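Local coordinates for proteasome assembly chaperone family protein (PDB 3VR0) that activates the archaeal proteasome, as a PAC2-family homolog of proteasome assembly factors, at the interface of chains A and B. Residues are numbered along the deposited sequence; one frame, centred on the assembly and turned at random. Chains: chain A/B, Putative uncharacterized protein.

Contact 1: the interface of chains A and B. Residues chain A 71-72; chain B 113, 116, 119, 190-191, 195.
A:Met71 and A:His72 dock on B:Pro113, B:Ser116, B:His119, B:Val190, B:Gly191 and B:Leu195 in a contact between two copies of the same protein. It helps join chains A and B in the deposited tetramer, although the structure alone does not show that this pairing forms in solution. A:His72 is the centre of the patch. Its imidazole lies flat over that of B:His119, with ring centroids 3.6 Å apart and planes turned by only 3°, a true face-to-face stack. The opposite face is topped near its rim by the methyl CE of A:Met71, whose chain bends at chi2 (61°) to fold back over the ring. That same methyl meets B:Val190 CG1 at 3.8 Å, and the valine methyl also touches the CD2–NE2 side of the imidazole. At the ring edge, in plane, the hydroxyl OG of B:Ser116 hydrogen-bonds ND1 of A:His72 at 2.7 Å, nearly straight at the hydrogen; which of them donates is not settled. This bond should fix the ring's rotation and so keep it parallel to its partner. The carbonyl O of B:Pro113 lies 3.3 Å from A:His72 CE1. The backbone holds too: B:Gly191 N donates to A:His72 O at 3.0 Å. B:Leu195 adds a light apolar touch, CD1 to A:His72 CB at 3.8 Å. In the fold, the chain A pair lies in the loop that leads into strand 73-76. On chain B, B:Ser116 and B:His119 stand on the first turns of helix 116-130, B:Val190 closes strand 188-190, and B:Leu195 belongs to helix 192-202.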
ATOM      1  N   MET A  71       4.018   5.773  11.102  1.00 20.62           N
ATOM      2  CA  MET A  71       3.051   6.781  10.777  1.00 21.50           C
ATOM      3  C   MET A  71       3.761   8.143  10.538  1.00 21.63           C
ATOM      4  O   MET A  71       4.754   8.454  11.205  1.00 20.19           O
ATOM      5  CB  MET A  71       2.004   6.803  11.903  1.00 21.81           C
ATOM      6  CG  MET A  71       1.009   7.964  11.836  1.00 26.37           C
ATOM      7  SD  MET A  71       0.012   7.965  10.300  1.00 31.64           S
ATOM      8  CE  MET A  71      -0.526   9.713  10.425  1.00 25.80           C
ATOM      9  N   HIS A  72       3.269   8.917   9.549  1.00 21.02           N
ATOM     10  CA  HIS A  72       3.951  10.116   9.080  1.00 20.85           C
ATOM     11  C   HIS A  72       3.652  11.339   9.937  1.00 21.92           C
ATOM     12  O   HIS A  72       3.052  12.334   9.474  1.00 21.27           O
ATOM     13  CB  HIS A  72       3.632  10.415   7.596  1.00 20.47           C
ATOM     14  CG  HIS A  72       2.170  10.413   7.276  1.00 22.28           C
ATOM     15  ND1 HIS A  72       1.444   9.254   7.098  1.00 22.92           N
ATOM     16  CD2 HIS A  72       1.293  11.433   7.119  1.00 20.54           C
ATOM     17  CE1 HIS A  72       0.182   9.562   6.851  1.00 22.19           C
ATOM     18  NE2 HIS A  72       0.067  10.878   6.850  1.00 21.40           N
TER
ATOM     19  N   PRO B 113      -3.217  10.287   2.864  1.00 29.70           N
ATOM     20  CA  PRO B 113      -3.003   9.753   4.222  1.00 30.37           C
ATOM     21  C   PRO B 113      -2.629   8.266   4.285  1.00 30.84           C
ATOM     22  O   PRO B 113      -2.151   7.826   5.319  1.00 31.71           O
ATOM     23  CB  PRO B 113      -4.355  10.029   4.935  1.00 31.55           C
ATOM     24  CG  PRO B 113      -5.354  10.341   3.765  1.00 30.71           C
ATOM     25  CD  PRO B 113      -4.506  10.983   2.715  1.00 29.64           C
ATOM     26  N   SER B 116       2.470   6.303   4.096  1.00 25.56           N
ATOM     27  CA  SER B 116       3.377   6.997   5.001  1.00 23.83           C
ATOM     28  C   SER B 116       4.746   7.091   4.432  1.00 22.81           C
ATOM     29  O   SER B 116       5.399   8.136   4.553  1.00 22.94           O
ATOM     30  CB  SER B 116       3.385   6.364   6.394  1.00 24.02           C
ATOM     31  OG  SER B 116       2.117   6.638   7.032  1.00 24.42           O
ATOM     32  N   HIS B 119       5.252  10.257   2.317  1.00 20.35           N
ATOM     33  CA  HIS B 119       5.530  11.498   3.103  1.00 20.08           C
ATOM     34  C   HIS B 119       6.971  11.623   3.459  1.00 19.96           C
ATOM     35  O   HIS B 119       7.537  12.683   3.333  1.00 18.92           O
ATOM     36  CB  HIS B 119       4.733  11.510   4.373  1.00 20.31           C
ATOM     37  CG  HIS B 119       3.273  11.656   4.145  1.00 20.79           C
ATOM     38  ND1 HIS B 119       2.659  12.887   4.106  1.00 22.93           N
ATOM     39  CD2 HIS B 119       2.305  10.742   3.901  1.00 20.61           C
ATOM     40  CE1 HIS B 119       1.371  12.731   3.864  1.00 18.33           C
ATOM     41  NE2 HIS B 119       1.130  11.440   3.723  1.00 21.19           N
ATOM     42  N   VAL B 190       0.919  15.955  11.952  1.00 25.12           N
ATOM     43  CA  VAL B 190       0.829  14.985  10.860  1.00 24.52           C
ATOM     44  C   VAL B 190       1.226  15.690   9.559  1.00 25.50           C
ATOM     45  O   VAL B 190       0.839  16.822   9.312  1.00 25.15           O
ATOM     46  CB  VAL B 190      -0.633  14.470  10.757  1.00 26.02           C
ATOM     47  CG1 VAL B 190      -0.823  13.433   9.558  1.00 22.95           C
ATOM     48  CG2 VAL B 190      -1.126  13.881  12.159  1.00 23.24           C
ATOM     49  N   GLY B 191       2.053  15.029   8.764  1.00 25.57           N
ATOM     50  CA  GLY B 191       2.412  15.490   7.440  1.00 25.26           C
ATOM     51  C   GLY B 191       3.638  16.380   7.464  1.00 24.95           C
ATOM     52  O   GLY B 191       4.398  16.386   8.447  1.00 24.50           O
ATOM     53  N   LEU B 195       6.992  16.427   9.841  1.00 20.43           N
ATOM     54  CA  LEU B 195       8.084  15.625   9.322  1.00 19.31           C
ATOM     55  C   LEU B 195       9.245  16.455   8.884  1.00 19.13           C
ATOM     56  O   LEU B 195      10.399  16.031   9.037  1.00 19.31           O
ATOM     57  CB  LEU B 195       7.586  14.758   8.125  1.00 20.29           C
ATOM     58  CG  LEU B 195       6.752  13.495   8.360  1.00 22.82           C
ATOM     59  CD1 LEU B 195       6.747  12.560   7.106  1.00 26.00           C
ATOM     60  CD2 LEU B 195       7.193  12.711   9.544  1.00 19.21           C
TER

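Contact 2: the interface of chains A and B. Residues chain A 81-83; chain B 159-161, 201.
The side chain of B:Lys201 crosses that of A:Val81 at about a right angle and brings its side-chain nitrogen NZ to the backbone of the next residue, A:Val82. With CG anti to the backbone N (chi1 161°) and the chain extended from there on, the lysine spans from its helix to the junction of the two chains. NZ donates to A:Val82 O at 2.6 Å, tilted 23° from the carbonyl plane. On its own side it also donates to B:Thr160 O at 2.7 Å, tying a backbone carbonyl of each chain to one nitrogen. Methyl CG1 of A:Val81 faces B:Thr160 O at 3.8 Å. With an alanine here in place of B:Lys201, both carbonyls are likely to lose their shared donor, and the bond from this helix to chain A would be missing. The carboxylate of A:Glu83 stays near, OE2 lying 4.9 Å from NZ; this is no salt bridge, though the opposite charges may favour the lysine's position. Alongside, the edge of A:Val81 and A:Val82 pairs in parallel with the end of chain B strand 155-159, joining the two chains in the deposited assembly: A:Val81 and B:Val159 form the beta bridge, and A:Val82 N donates to B:Val159 O at 2.8 Å. Methyl CG2 of A:Val82 sits close to the same oxygen. Within chain B, the hydroxyl OG1 of B:Thr160 hydrogen-bonds B:His161 ND1 at 2.8 Å, its direction undecided.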
ATOM      1  N   VAL A  81       8.875  19.986  22.627  1.00 22.16           N
ATOM      2  CA  VAL A  81       9.822  19.476  21.657  1.00 22.47           C
ATOM      3  C   VAL A  81       9.090  18.475  20.717  1.00 23.69           C
ATOM      4  O   VAL A  81       8.251  17.658  21.149  1.00 22.81           O
ATOM      5  CB  VAL A  81      11.062  18.789  22.370  1.00 23.94           C
ATOM      6  CG1 VAL A  81      11.904  17.875  21.391  1.00 22.66           C
ATOM      7  CG2 VAL A  81      11.958  19.836  23.025  1.00 20.35           C
ATOM      8  N   VAL A  82       9.382  18.566  19.429  1.00 22.64           N
ATOM      9  CA  VAL A  82       8.855  17.561  18.530  1.00 22.09           C
ATOM     10  C   VAL A  82       9.941  16.555  18.179  1.00 22.14           C
ATOM     11  O   VAL A  82      11.132  16.910  18.152  1.00 21.10           O
ATOM     12  CB  VAL A  82       8.299  18.194  17.238  1.00 22.24           C
ATOM     13  CG1 VAL A  82       7.280  19.227  17.608  1.00 22.81           C
ATOM     14  CG2 VAL A  82       9.393  18.856  16.482  1.00 20.39           C
ATOM     15  N   GLU A  83       9.498  15.307  17.944  1.00 21.16           N
ATOM     16  CA  GLU A  83      10.344  14.223  17.507  1.00 20.79           C
ATOM     17  C   GLU A  83       9.563  13.190  16.634  1.00 19.10           C
ATOM     18  O   GLU A  83       8.388  12.904  16.868  1.00 17.70           O
ATOM     19  CB  GLU A  83      10.926  13.517  18.752  1.00 21.10           C
ATOM     20  CG  GLU A  83      12.205  12.762  18.493  1.00 24.22           C
ATOM     21  CD  GLU A  83      12.831  12.211  19.780  1.00 31.11           C
ATOM     22  OE1 GLU A  83      12.130  12.012  20.820  1.00 36.97           O
ATOM     23  OE2 GLU A  83      14.034  11.963  19.769  1.00 33.53           O
TER
ATOM     24  N   VAL B 159       9.169  23.069  19.143  1.00 21.23           N
ATOM     25  CA  VAL B 159      10.482  23.230  18.519  1.00 20.26           C
ATOM     26  C   VAL B 159      11.192  21.912  18.408  1.00 20.06           C
ATOM     27  O   VAL B 159      10.765  20.946  19.008  1.00 20.34           O
ATOM     28  CB  VAL B 159      11.384  24.194  19.338  1.00 21.15           C
ATOM     29  CG1 VAL B 159      10.937  25.702  19.157  1.00 19.22           C
ATOM     30  CG2 VAL B 159      11.349  23.794  20.860  1.00 19.34           C
ATOM     31  N   THR B 160      12.295  21.875  17.656  1.00 20.09           N
ATOM     32  CA  THR B 160      13.079  20.639  17.535  1.00 20.88           C
ATOM     33  C   THR B 160      14.082  20.421  18.704  1.00 20.90           C
ATOM     34  O   THR B 160      14.443  19.270  18.968  1.00 20.06           O
ATOM     35  CB  THR B 160      13.910  20.621  16.227  1.00 20.27           C
ATOM     36  OG1 THR B 160      14.708  21.802  16.184  1.00 21.91           O
ATOM     37  CG2 THR B 160      13.028  20.583  15.011  1.00 20.48           C
ATOM     38  N   HIS B 161      14.569  21.515  19.314  1.00 19.41           N
ATOM     39  CA  HIS B 161      15.532  21.496  20.432  1.00 20.55           C
ATOM     40  C   HIS B 161      15.097  22.469  21.546  1.00 20.85           C
ATOM     41  O   HIS B 161      14.664  23.587  21.267  1.00 20.29           O
ATOM     42  CB  HIS B 161      16.932  21.885  19.966  1.00 20.67           C
ATOM     43  CG  HIS B 161      17.463  21.027  18.863  1.00 23.46           C
ATOM     44  ND1 HIS B 161      17.011  21.130  17.552  1.00 22.92           N
ATOM     45  CD2 HIS B 161      18.401  20.045  18.870  1.00 20.93           C
ATOM     46  CE1 HIS B 161      17.673  20.253  16.806  1.00 21.95           C
ATOM     47  NE2 HIS B 161      18.506  19.574  17.588  1.00 21.82           N
ATOM     48  N   LYS B 201      15.704  17.327  12.094  1.00 22.35           N
ATOM     49  CA  LYS B 201      16.416  17.245  13.349  1.00 24.10           C
ATOM     50  C   LYS B 201      17.423  16.079  13.274  1.00 24.70           C
ATOM     51  O   LYS B 201      18.508  16.166  13.821  1.00 24.91           O
ATOM     52  CB  LYS B 201      15.356  17.068  14.468  1.00 23.83           C
ATOM     53  CG  LYS B 201      15.754  16.531  15.799  1.00 25.63           C
ATOM     54  CD  LYS B 201      14.455  16.557  16.677  1.00 25.97           C
ATOM     55  CE  LYS B 201      14.763  16.329  18.100  1.00 23.88           C
ATOM     56  NZ  LYS B 201      13.588  16.735  18.927  1.00 23.83           N
TER

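Contacts 1 and 2 belong to one interface, with the centres of their C-alpha atoms about 16 Å apart. Chain B supplies helix 192-202 to both: B:Leu195 near its start serves contact 1, and B:Lys201 near its end serves contact 2. On chain A, strand 73-76 and the short 3-10 helix 78-80 lie between the residues used, so one protruding stretch, 71-83, is gripped at either end. Contact 1 centres on an inserted histidine, contact 2 on strand pairing and a lysine, and both use main-chain atoms of chain A. Anchoring at two separated points would probably restrict rocking of one copy against the other.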